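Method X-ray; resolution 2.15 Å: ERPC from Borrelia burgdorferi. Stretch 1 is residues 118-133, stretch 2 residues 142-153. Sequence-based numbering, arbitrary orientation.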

# COMPACT_ATOMS: atom_id res chain seq x y z
N LYS A 118 -9.74 3.77 -5.52
CA LYS A 118 -11.18 3.88 -5.59
C LYS A 118 -11.63 3.89 -4.10
O LYS A 118 -11.09 3.17 -3.28
CB LYS A 118 -11.85 2.61 -6.24
CG LYS A 118 -11.38 2.18 -7.64
CD LYS A 118 -12.15 0.99 -8.16
CE LYS A 118 -11.39 0.25 -9.25
NZ LYS A 118 -12.27 -0.64 -10.07
N ILE A 119 -12.71 4.63 -3.81
CA ILE A 119 -13.36 4.56 -2.48
C ILE A 119 -14.48 3.51 -2.60
O ILE A 119 -15.35 3.61 -3.46
CB ILE A 119 -13.87 5.96 -2.04
CG1 ILE A 119 -12.67 6.89 -1.83
CG2 ILE A 119 -14.63 5.86 -0.71
CD1 ILE A 119 -13.01 8.36 -1.73
N GLU A 120 -14.36 2.44 -1.84
CA GLU A 120 -15.38 1.39 -1.80
C GLU A 120 -15.80 1.06 -0.37
O GLU A 120 -15.02 1.19 0.57
CB GLU A 120 -14.88 0.14 -2.51
CG GLU A 120 -14.59 0.39 -3.97
CD GLU A 120 -14.37 -0.87 -4.75
OE1 GLU A 120 -15.38 -1.46 -5.21
OE2 GLU A 120 -13.17 -1.24 -4.90
N LYS A 121 -17.03 0.62 -0.22
CA LYS A 121 -17.62 0.20 1.06
C LYS A 121 -17.39 -1.27 1.32
O LYS A 121 -17.60 -2.08 0.45
CB LYS A 121 -19.10 0.42 1.02
CG LYS A 121 -19.53 1.83 1.31
CD LYS A 121 -20.96 1.89 1.87
CE LYS A 121 -21.19 3.08 2.80
NZ LYS A 121 -20.77 4.36 2.18
N ILE A 122 -16.92 -1.62 2.51
CA ILE A 122 -16.84 -3.02 2.90
C ILE A 122 -17.45 -3.09 4.31
O ILE A 122 -16.90 -2.49 5.25
CB ILE A 122 -15.40 -3.53 3.02
CG1 ILE A 122 -14.54 -3.11 1.82
CG2 ILE A 122 -15.39 -5.04 3.14
CD1 ILE A 122 -13.08 -3.53 1.97
N ASP A 123 -18.57 -3.82 4.45
CA ASP A 123 -19.26 -3.98 5.76
C ASP A 123 -19.53 -2.60 6.32
O ASP A 123 -19.22 -2.29 7.47
CB ASP A 123 -18.40 -4.75 6.77
CG ASP A 123 -18.11 -6.18 6.33
OD1 ASP A 123 -18.86 -6.69 5.47
OD2 ASP A 123 -17.11 -6.78 6.83
N ASP A 124 -20.03 -1.74 5.45
CA ASP A 124 -20.49 -0.40 5.84
C ASP A 124 -19.44 0.70 6.06
O ASP A 124 -19.81 1.90 6.14
CB ASP A 124 -21.38 -0.45 7.08
CG ASP A 124 -22.57 0.44 6.94
OD1 ASP A 124 -23.43 0.12 6.09
OD2 ASP A 124 -22.65 1.47 7.65
N PHE A 125 -18.16 0.33 6.13
CA PHE A 125 -17.08 1.32 6.25
C PHE A 125 -16.41 1.61 4.87
O PHE A 125 -16.26 0.71 4.05
CB PHE A 125 -16.06 0.83 7.26
CG PHE A 125 -16.53 0.92 8.68
CD1 PHE A 125 -17.30 -0.11 9.24
CD2 PHE A 125 -16.24 2.05 9.44
CE1 PHE A 125 -17.74 -0.03 10.56
CE2 PHE A 125 -16.68 2.14 10.76
CZ PHE A 125 -17.44 1.10 11.32
N GLU A 126 -16.04 2.85 4.63
CA GLU A 126 -15.34 3.27 3.41
C GLU A 126 -13.83 2.92 3.47
O GLU A 126 -13.10 3.34 4.38
CB GLU A 126 -15.52 4.76 3.22
CG GLU A 126 -16.97 5.17 3.06
CD GLU A 126 -17.10 6.56 2.46
OE1 GLU A 126 -16.73 7.57 3.11
OE2 GLU A 126 -17.57 6.67 1.32
N TYR A 127 -13.39 2.10 2.52
CA TYR A 127 -11.96 1.82 2.35
C TYR A 127 -11.43 2.40 1.02
O TYR A 127 -12.19 2.58 0.06
CB TYR A 127 -11.73 0.35 2.38
CG TYR A 127 -12.03 -0.29 3.68
CD1 TYR A 127 -13.34 -0.49 4.09
CD2 TYR A 127 -11.01 -0.75 4.49
CE1 TYR A 127 -13.64 -1.12 5.28
CE2 TYR A 127 -11.28 -1.37 5.70
CZ TYR A 127 -12.60 -1.54 6.08
OH TYR A 127 -12.82 -2.16 7.26
N ILE A 128 -10.13 2.67 0.98
CA ILE A 128 -9.44 3.01 -0.26
C ILE A 128 -9.02 1.70 -0.74
O ILE A 128 -8.51 0.91 0.07
CB ILE A 128 -8.20 3.89 -0.03
CG1 ILE A 128 -8.61 5.35 0.19
CG2 ILE A 128 -7.23 3.87 -1.21
CD1 ILE A 128 -9.03 6.11 -1.06
N THR A 129 -9.32 1.38 -2.01
CA THR A 129 -8.89 0.05 -2.51
C THR A 129 -8.01 0.24 -3.67
O THR A 129 -8.19 1.21 -4.39
CB THR A 129 -10.02 -0.84 -3.07
OG1 THR A 129 -10.66 -0.06 -4.09
CG2 THR A 129 -10.98 -1.20 -1.91
N PHE A 130 -7.12 -0.71 -3.89
CA PHE A 130 -6.35 -0.61 -5.14
C PHE A 130 -5.84 -1.95 -5.54
O PHE A 130 -5.61 -2.85 -4.70
CB PHE A 130 -5.16 0.42 -5.04
CG PHE A 130 -4.18 0.15 -3.91
CD1 PHE A 130 -4.47 0.55 -2.61
CD2 PHE A 130 -3.01 -0.53 -4.11
CE1 PHE A 130 -3.60 0.33 -1.56
CE2 PHE A 130 -2.11 -0.78 -3.05
CZ PHE A 130 -2.41 -0.36 -1.77
N LEU A 131 -5.59 -2.09 -6.83
CA LEU A 131 -4.90 -3.28 -7.28
C LEU A 131 -3.34 -3.19 -7.22
O LEU A 131 -2.72 -2.15 -7.50
CB LEU A 131 -5.31 -3.56 -8.74
CG LEU A 131 -6.76 -3.85 -9.16
CD1 LEU A 131 -6.82 -3.95 -10.71
CD2 LEU A 131 -7.36 -5.12 -8.58
N GLY A 132 -2.72 -4.31 -6.84
CA GLY A 132 -1.32 -4.50 -6.95
C GLY A 132 -0.94 -5.21 -8.23
O GLY A 132 -1.47 -4.92 -9.29
N ASP A 133 0.06 -6.04 -8.16
CA ASP A 133 0.59 -6.72 -9.33
C ASP A 133 -0.10 -8.10 -9.46
O ASP A 133 -0.81 -8.55 -8.51
CB ASP A 133 2.08 -6.88 -9.09
CG ASP A 133 2.83 -7.36 -10.27
OD1 ASP A 133 2.33 -7.25 -11.37
OD2 ASP A 133 3.91 -7.91 -10.06
N VAL A 142 -4.64 -10.67 -10.16
CA VAL A 142 -3.95 -9.66 -9.37
C VAL A 142 -4.55 -9.48 -7.98
O VAL A 142 -5.72 -9.57 -7.80
CB VAL A 142 -3.92 -8.32 -10.10
CG1 VAL A 142 -3.50 -8.52 -11.56
CG2 VAL A 142 -5.29 -7.68 -10.01
N VAL A 143 -3.68 -9.16 -7.04
CA VAL A 143 -4.01 -8.88 -5.64
C VAL A 143 -4.72 -7.52 -5.53
O VAL A 143 -4.50 -6.57 -6.32
CB VAL A 143 -2.67 -8.91 -4.85
CG1 VAL A 143 -2.00 -7.56 -5.03
CG2 VAL A 143 -2.82 -9.22 -3.37
N GLU A 144 -5.59 -7.40 -4.56
CA GLU A 144 -6.25 -6.14 -4.34
C GLU A 144 -6.05 -5.76 -2.88
O GLU A 144 -6.02 -6.63 -2.01
CB GLU A 144 -7.73 -6.24 -4.68
CG GLU A 144 -8.45 -4.89 -4.75
CD GLU A 144 -9.96 -5.01 -4.89
OE1 GLU A 144 -10.40 -6.11 -5.31
OE2 GLU A 144 -10.70 -4.03 -4.58
N TYR A 145 -5.92 -4.47 -2.60
CA TYR A 145 -5.59 -4.05 -1.27
C TYR A 145 -6.67 -3.09 -0.82
O TYR A 145 -7.23 -2.39 -1.63
CB TYR A 145 -4.19 -3.37 -1.14
CG TYR A 145 -3.05 -4.32 -1.30
CD1 TYR A 145 -2.57 -5.05 -0.23
CD2 TYR A 145 -2.43 -4.50 -2.52
CE1 TYR A 145 -1.55 -5.97 -0.37
CE2 TYR A 145 -1.37 -5.35 -2.65
CZ TYR A 145 -0.92 -6.09 -1.58
OH TYR A 145 0.09 -7.04 -1.67
N ALA A 146 -6.89 -3.03 0.50
CA ALA A 146 -7.77 -2.00 1.09
C ALA A 146 -7.29 -1.47 2.42
O ALA A 146 -6.66 -2.19 3.24
CB ALA A 146 -9.20 -2.51 1.20
N ILE A 147 -7.57 -0.20 2.61
CA ILE A 147 -7.13 0.53 3.79
C ILE A 147 -8.26 1.44 4.21
O ILE A 147 -8.81 2.18 3.40
CB ILE A 147 -5.92 1.48 3.52
CG1 ILE A 147 -4.68 0.67 3.20
CG2 ILE A 147 -5.69 2.34 4.74
CD1 ILE A 147 -3.57 1.36 2.44
N LEU A 148 -8.53 1.52 5.50
CA LEU A 148 -9.61 2.39 5.95
C LEU A 148 -9.46 3.85 5.54
O LEU A 148 -8.47 4.52 5.75
CB LEU A 148 -9.79 2.26 7.48
CG LEU A 148 -11.09 2.76 8.09
CD1 LEU A 148 -12.30 1.98 7.55
CD2 LEU A 148 -10.98 2.58 9.61
N LEU A 149 -10.48 4.39 4.95
CA LEU A 149 -10.41 5.71 4.39
C LEU A 149 -10.17 6.78 5.43
O LEU A 149 -9.43 7.76 5.17
CB LEU A 149 -11.70 6.01 3.60
CG LEU A 149 -11.82 7.47 3.17
CD1 LEU A 149 -10.70 7.89 2.23
CD2 LEU A 149 -13.16 7.64 2.52
N GLU A 150 -10.76 6.60 6.62
CA GLU A 150 -10.61 7.59 7.69
C GLU A 150 -9.25 7.62 8.25
O GLU A 150 -8.77 8.68 8.54
CB GLU A 150 -11.63 7.36 8.82
CG GLU A 150 -12.90 8.16 8.50
CD GLU A 150 -12.60 9.67 8.39
OE1 GLU A 150 -11.93 10.18 9.32
OE2 GLU A 150 -12.99 10.31 7.37
N ASP A 151 -8.63 6.46 8.39
CA ASP A 151 -7.21 6.34 8.79
C ASP A 151 -6.26 7.16 7.93
O ASP A 151 -5.35 7.78 8.47
CB ASP A 151 -6.73 4.90 8.75
CG ASP A 151 -7.25 4.07 9.88
OD1 ASP A 151 -7.68 4.71 10.88
OD2 ASP A 151 -7.22 2.79 9.76
N LEU A 152 -6.47 7.13 6.60
CA LEU A 152 -5.65 7.87 5.64
C LEU A 152 -5.93 9.36 5.71
O LEU A 152 -5.00 10.17 5.75
CB LEU A 152 -5.89 7.33 4.21
CG LEU A 152 -5.33 5.93 3.92
CD1 LEU A 152 -5.93 5.29 2.67
CD2 LEU A 152 -3.81 6.01 3.77
N LYS A 153 -7.20 9.74 5.70
CA LYS A 153 -7.61 11.15 5.76
C LYS A 153 -7.06 11.86 7.01
O LYS A 153 -6.60 12.99 6.91
CB LYS A 153 -9.13 11.31 5.79
CG LYS A 153 -9.83 11.09 4.46
CD LYS A 153 -11.24 11.72 4.49
CE LYS A 153 -11.46 12.76 3.39
NZ LYS A 153 -12.91 13.15 3.16
O HOH W 1 -13.39 -3.99 -4.25
O HOH W 2 -13.32 4.80 6.51

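How do the two backbones hold together? Strand 125-133 runs antiparallel to strand 142-148, and paired bonds tie Ile 128 to Ile 147 and Phe 130 to Tyr 145; Ile 128 N gives to Ile 147 O at 2.8 Å, and Tyr 145 N to Phe 130 O at 2.7 Å. The ladder outlasts the second strand: Leu 149 N, in the first turn of the helix, still donates to Glu 126 O at 2.9 Å.

What do the aromatic rotamers achieve? Phe 130 takes chi1 p (56°), which brings its ring over the neighbouring strand, where Tyr 145 CB lies 3.8 Å from the Phe 130 ring centroid, over the face. Tyr 145, at chi1 m, sets its own ring nearly parallel to that of Phe 130 but slid aside, so the rings barely overlap. Its edge meets Gly 132, where space is short: an ideal CB there would lie 2.7 Å from Val 143 CG1, a clash.

How does Leu 148 make contact when its CA-to-CB bond points away? Its t, p conformation turns the end back, placing Leu 148 CD1 3.9 Å from the Tyr 127 ring centroid, over the face. Leu 149 shares those rotamers, but its CA-to-CB bond points toward the first stretch; Leu 149 CD1 reaches Ile 128 CG1 at 3.9 Å. Ile 128, m at both chi angles, also meets the helix through CG1, 3.7 Å from Leu 152 CD1.

How can two glutamates sit so close? Glu 120 OE2 and Glu 144 OE2 are 3.7 Å apart, an unfavourable pairing of like charges eased by water 1, which donates to both. Thr 129, with chi1 p, adds another donor: its OG1 bonds Glu 120 OE2 at 2.9 Å. Extended through chi1 and chi2, both t, Glu 144 carries its carboxylate out to this shared water.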